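Single-stranded DNA-binding protein (Mycobacterium smegmatis, PDB 5GQO) probably binds single-stranded DNA through an OB-fold domain that assembles into a tetramer. Local coordinates at residues Glu25-Thr36 with Lys92-Tyr103. Numbering follows the deposited sequence.
Sequences ETPFTVVGNIIT and KGDSVVVVGHLY
Phe28 swings CG away from its amide N (chi1 -179°) and Leu102 likewise (chi1 -166°); the side chains cross, and Leu102 CD1 lies over one face of the Phe28 ring, 4.3 Å from its centroid, a CH-pi contact. A flat aromatic and a branched aliphatic suit this buried spot, where both touch Val120; Phe28 packs on Leu102 of the second subunit, and Leu102 on its Phe28. On the same face, Val30 CG1 rests on Val98 CB (3.7 Å); beyond Gly32, Ile34 CG1 crosses Val96 CG2 at about a right angle. Beta-branched residues fit extended strands and fill the core. The opposite face carries Thr29, Val31, Val97 and Val99, which pack against the third subunit. Paired backbone bonds join Phe28 with Gly100, Val30 with Val98 and Gly32 with Val96; the glycines let each segment turn a corner. At one end Asn33 ND2 reaches Gly93 O (3.2 Å) while its OD1 accepts from Arg131. At the other, Tyr103 OH donates to Glu25 OE1 (2.5 Å) from above the carboxylate plane, and a water links Thr26 N to Leu102 O. Antiparallel strands 27-31 and 95-99, each leading to a glycine corner, belong to the curled OB-fold sheet of single-stranded DNA-binding proteins.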
loop_
_atom_site.group_PDB
_atom_site.type_symbol
_atom_site.label_atom_id
_atom_site.label_comp_id
_atom_site.label_asym_id
_atom_site.label_seq_id
_atom_site.Cartn_x
_atom_site.Cartn_y
_atom_site.Cartn_z
ATOM N N GLU B 25 -3.256 5.451 -10.905
ATOM C CA GLU B 25 -3.789 4.107 -10.697
ATOM C C GLU B 25 -3.862 3.842 -9.187
ATOM O O GLU B 25 -3.289 4.587 -8.404
ATOM C CB GLU B 25 -2.897 3.057 -11.357
ATOM C CG GLU B 25 -2.477 3.361 -12.819
ATOM C CD GLU B 25 -3.109 2.431 -13.847
ATOM O OE1 GLU B 25 -4.360 2.292 -13.848
ATOM O OE2 GLU B 25 -2.345 1.850 -14.670
ATOM N N THR B 26 -4.597 2.825 -8.761
ATOM C CA THR B 26 -4.659 2.466 -7.332
ATOM C C THR B 26 -3.745 1.241 -6.981
ATOM O O THR B 26 -4.095 0.092 -7.292
ATOM C CB THR B 26 -6.113 2.174 -6.906
ATOM O OG1 THR B 26 -6.899 3.359 -7.039
ATOM C CG2 THR B 26 -6.196 1.751 -5.460
ATOM N N PRO B 27 -2.601 1.477 -6.332
ATOM C CA PRO B 27 -1.720 0.337 -6.071
ATOM C C PRO B 27 -2.297 -0.587 -5.034
ATOM O O PRO B 27 -3.116 -0.206 -4.274
ATOM C CB PRO B 27 -0.428 0.960 -5.568
ATOM C CG PRO B 27 -0.745 2.393 -5.350
ATOM C CD PRO B 27 -1.888 2.741 -6.225
ATOM N N PHE B 28 -1.918 -1.848 -5.100
ATOM C CA PHE B 28 -2.509 -2.868 -4.284
ATOM C C PHE B 28 -1.543 -4.020 -4.084
ATOM O O PHE B 28 -0.809 -4.409 -5.021
ATOM C CB PHE B 28 -3.756 -3.350 -4.981
ATOM C CG PHE B 28 -4.509 -4.415 -4.225
ATOM C CD1 PHE B 28 -5.039 -4.147 -2.969
ATOM C CD2 PHE B 28 -4.694 -5.657 -4.757
ATOM C CE1 PHE B 28 -5.752 -5.104 -2.262
ATOM C CE2 PHE B 28 -5.432 -6.624 -4.075
ATOM C CZ PHE B 28 -5.952 -6.352 -2.823
ATOM N N THR B 29 -1.598 -4.590 -2.881
ATOM C CA THR B 29 -0.859 -5.763 -2.510
ATOM C C THR B 29 -1.754 -6.720 -1.778
ATOM O O THR B 29 -2.514 -6.308 -0.938
ATOM C CB THR B 29 0.248 -5.455 -1.570
ATOM O OG1 THR B 29 1.235 -4.651 -2.227
ATOM C CG2 THR B 29 0.904 -6.791 -1.138
ATOM N N VAL B 30 -1.713 -7.998 -2.146
ATOM C CA VAL B 30 -2.407 -9.036 -1.391
ATOM C C VAL B 30 -1.490 -10.245 -1.200
ATOM O O VAL B 30 -0.735 -10.618 -2.084
ATOM C CB VAL B 30 -3.755 -9.466 -2.037
ATOM C CG1 VAL B 30 -3.568 -10.110 -3.405
ATOM C CG2 VAL B 30 -4.513 -10.419 -1.130
ATOM N N VAL B 31 -1.572 -10.831 -0.027
ATOM C CA VAL B 31 -0.815 -12.032 0.307
ATOM C C VAL B 31 -1.843 -13.129 0.650
ATOM O O VAL B 31 -2.760 -12.892 1.415
ATOM C CB VAL B 31 0.068 -11.769 1.534
ATOM C CG1 VAL B 31 0.678 -13.058 2.012
ATOM C CG2 VAL B 31 1.120 -10.703 1.220
ATOM N N GLY B 32 -1.722 -14.310 0.067
ATOM C CA GLY B 32 -2.692 -15.357 0.340
ATOM C C GLY B 32 -2.362 -16.636 -0.403
ATOM O O GLY B 32 -1.228 -17.100 -0.384
ATOM N N ASN B 33 -3.370 -17.186 -1.065
ATOM C CA ASN B 33 -3.282 -18.453 -1.760
ATOM C C ASN B 33 -4.083 -18.403 -3.034
ATOM O O ASN B 33 -5.176 -17.832 -3.052
ATOM C CB ASN B 33 -3.854 -19.568 -0.886
ATOM C CG ASN B 33 -2.998 -19.832 0.300
ATOM O OD1 ASN B 33 -3.114 -19.159 1.313
ATOM N ND2 ASN B 33 -2.068 -20.765 0.156
ATOM N N ILE B 34 -3.558 -19.018 -4.076
ATOM C CA ILE B 34 -4.313 -19.215 -5.281
ATOM C C ILE B 34 -5.341 -20.270 -4.936
ATOM O O ILE B 34 -4.984 -21.295 -4.363
ATOM C CB ILE B 34 -3.417 -19.739 -6.394
ATOM C CG1 ILE B 34 -2.276 -18.759 -6.640
ATOM C CG2 ILE B 34 -4.211 -19.944 -7.668
ATOM C CD1 ILE B 34 -1.307 -19.191 -7.718
ATOM N N ILE B 35 -6.614 -20.037 -5.272
ATOM C CA ILE B 35 -7.663 -20.999 -4.926
ATOM C C ILE B 35 -8.430 -21.513 -6.124
ATOM O O ILE B 35 -9.408 -22.236 -5.968
ATOM C CB ILE B 35 -8.658 -20.390 -3.949
ATOM C CG1 ILE B 35 -9.249 -19.103 -4.520
ATOM C CG2 ILE B 35 -7.982 -20.131 -2.614
ATOM C CD1 ILE B 35 -10.543 -18.745 -3.878
ATOM N N THR B 36 -8.023 -21.144 -7.332
ATOM C CA THR B 36 -8.558 -21.817 -8.526
ATOM C C THR B 36 -7.434 -22.294 -9.422
ATOM O O THR B 36 -6.287 -21.875 -9.276
ATOM C CB THR B 36 -9.444 -20.901 -9.368
ATOM O OG1 THR B 36 -8.650 -19.802 -9.829
ATOM C CG2 THR B 36 -10.654 -20.442 -8.586
ATOM N N LYS B 92 -2.969 -24.031 -8.186
ATOM C CA LYS B 92 -3.983 -24.058 -7.158
ATOM C C LYS B 92 -3.389 -24.517 -5.821
ATOM O O LYS B 92 -2.598 -25.463 -5.786
ATOM C CB LYS B 92 -5.107 -25.008 -7.565
ATOM C CG LYS B 92 -6.447 -24.882 -6.833
ATOM C CD LYS B 92 -7.418 -25.880 -7.487
ATOM C CE LYS B 92 -8.876 -25.719 -7.110
ATOM N NZ LYS B 92 -9.086 -26.259 -5.758
ATOM N N GLY B 93 -3.733 -23.795 -4.752
ATOM C CA GLY B 93 -3.253 -24.104 -3.428
ATOM C C GLY B 93 -1.980 -23.340 -3.051
ATOM O O GLY B 93 -1.701 -23.186 -1.881
ATOM N N ASP B 94 -1.187 -22.874 -4.007
ATOM C CA ASP B 94 0.092 -22.283 -3.635
ATOM C C ASP B 94 -0.127 -20.934 -2.945
ATOM O O ASP B 94 -1.101 -20.180 -3.202
ATOM C CB ASP B 94 1.023 -22.053 -4.836
ATOM C CG ASP B 94 1.562 -23.345 -5.456
ATOM O OD1 ASP B 94 1.623 -24.360 -4.772
ATOM O OD2 ASP B 94 1.915 -23.318 -6.666
ATOM N N SER B 95 0.806 -20.644 -2.059
ATOM C CA SER B 95 0.802 -19.408 -1.319
ATOM C C SER B 95 1.363 -18.374 -2.261
ATOM O O SER B 95 2.233 -18.721 -3.020
ATOM C CB SER B 95 1.708 -19.563 -0.109
ATOM O OG SER B 95 3.046 -19.454 -0.578
ATOM N N VAL B 96 0.852 -17.140 -2.239
ATOM C CA VAL B 96 1.286 -16.090 -3.168
ATOM C C VAL B 96 1.408 -14.727 -2.543
ATOM O O VAL B 96 0.629 -14.365 -1.650
ATOM C CB VAL B 96 0.258 -15.752 -4.298
ATOM C CG1 VAL B 96 0.778 -16.064 -5.638
ATOM C CG2 VAL B 96 -1.096 -16.369 -4.073
ATOM N N VAL B 97 2.311 -13.936 -3.115
ATOM C CA VAL B 97 2.402 -12.496 -2.877
ATOM C C VAL B 97 2.062 -11.867 -4.213
ATOM O O VAL B 97 2.698 -12.202 -5.209
ATOM C CB VAL B 97 3.825 -12.103 -2.497
ATOM C CG1 VAL B 97 3.953 -10.607 -2.280
ATOM C CG2 VAL B 97 4.201 -12.796 -1.223
ATOM N N VAL B 98 1.079 -10.980 -4.238
ATOM C CA VAL B 98 0.665 -10.312 -5.469
ATOM C C VAL B 98 0.722 -8.784 -5.298
ATOM O O VAL B 98 0.111 -8.218 -4.369
ATOM C CB VAL B 98 -0.775 -10.653 -5.821
ATOM C CG1 VAL B 98 -1.193 -9.881 -7.038
ATOM C CG2 VAL B 98 -0.921 -12.137 -6.058
ATOM N N VAL B 99 1.430 -8.130 -6.211
ATOM C CA VAL B 99 1.524 -6.703 -6.252
ATOM C C VAL B 99 1.037 -6.184 -7.604
ATOM O O VAL B 99 1.365 -6.772 -8.613
ATOM C CB VAL B 99 2.949 -6.262 -6.093
ATOM C CG1 VAL B 99 3.043 -4.727 -6.101
ATOM C CG2 VAL B 99 3.476 -6.808 -4.800
ATOM N N GLY B 100 0.244 -5.104 -7.612
ATOM C CA GLY B 100 -0.158 -4.484 -8.867
ATOM C C GLY B 100 -1.104 -3.311 -8.690
ATOM O O GLY B 100 -0.916 -2.481 -7.828
ATOM N N HIS B 101 -2.161 -3.278 -9.481
ATOM C CA HIS B 101 -3.116 -2.202 -9.405
ATOM C C HIS B 101 -4.491 -2.774 -9.401
ATOM O O HIS B 101 -4.744 -3.761 -10.067
ATOM C CB HIS B 101 -2.891 -1.198 -10.544
ATOM C CG HIS B 101 -1.535 -0.579 -10.511
ATOM N ND1 HIS B 101 -1.225 0.507 -9.719
ATOM C CD2 HIS B 101 -0.404 -0.893 -11.170
ATOM C CE1 HIS B 101 0.047 0.831 -9.873
ATOM N NE2 HIS B 101 0.558 0.012 -10.770
ATOM N N LEU B 102 -5.390 -2.155 -8.647
ATOM C CA LEU B 102 -6.752 -2.701 -8.490
ATOM C C LEU B 102 -7.805 -1.999 -9.365
ATOM O O LEU B 102 -7.742 -0.780 -9.523
ATOM C CB LEU B 102 -7.135 -2.550 -7.018
ATOM C CG LEU B 102 -8.359 -3.332 -6.549
ATOM C CD1 LEU B 102 -8.103 -4.819 -6.631
ATOM C CD2 LEU B 102 -8.578 -2.927 -5.128
ATOM N N TYR B 103 -8.756 -2.754 -9.890
ATOM C CA TYR B 103 -9.724 -2.282 -10.914
ATOM C C TYR B 103 -11.045 -2.868 -10.567
ATOM O O TYR B 103 -11.081 -3.965 -10.025
ATOM C CB TYR B 103 -9.394 -2.758 -12.390
ATOM C CG TYR B 103 -8.138 -2.126 -12.868
ATOM C CD1 TYR B 103 -8.129 -0.766 -13.276
ATOM C CD2 TYR B 103 -6.912 -2.818 -12.838
ATOM C CE1 TYR B 103 -6.942 -0.120 -13.670
ATOM C CE2 TYR B 103 -5.707 -2.169 -13.231
ATOM C CZ TYR B 103 -5.727 -0.821 -13.634
ATOM O OH TYR B 103 -4.555 -0.199 -13.997
HETATM O O HOH W 1 -5.849 1.029 -10.332
#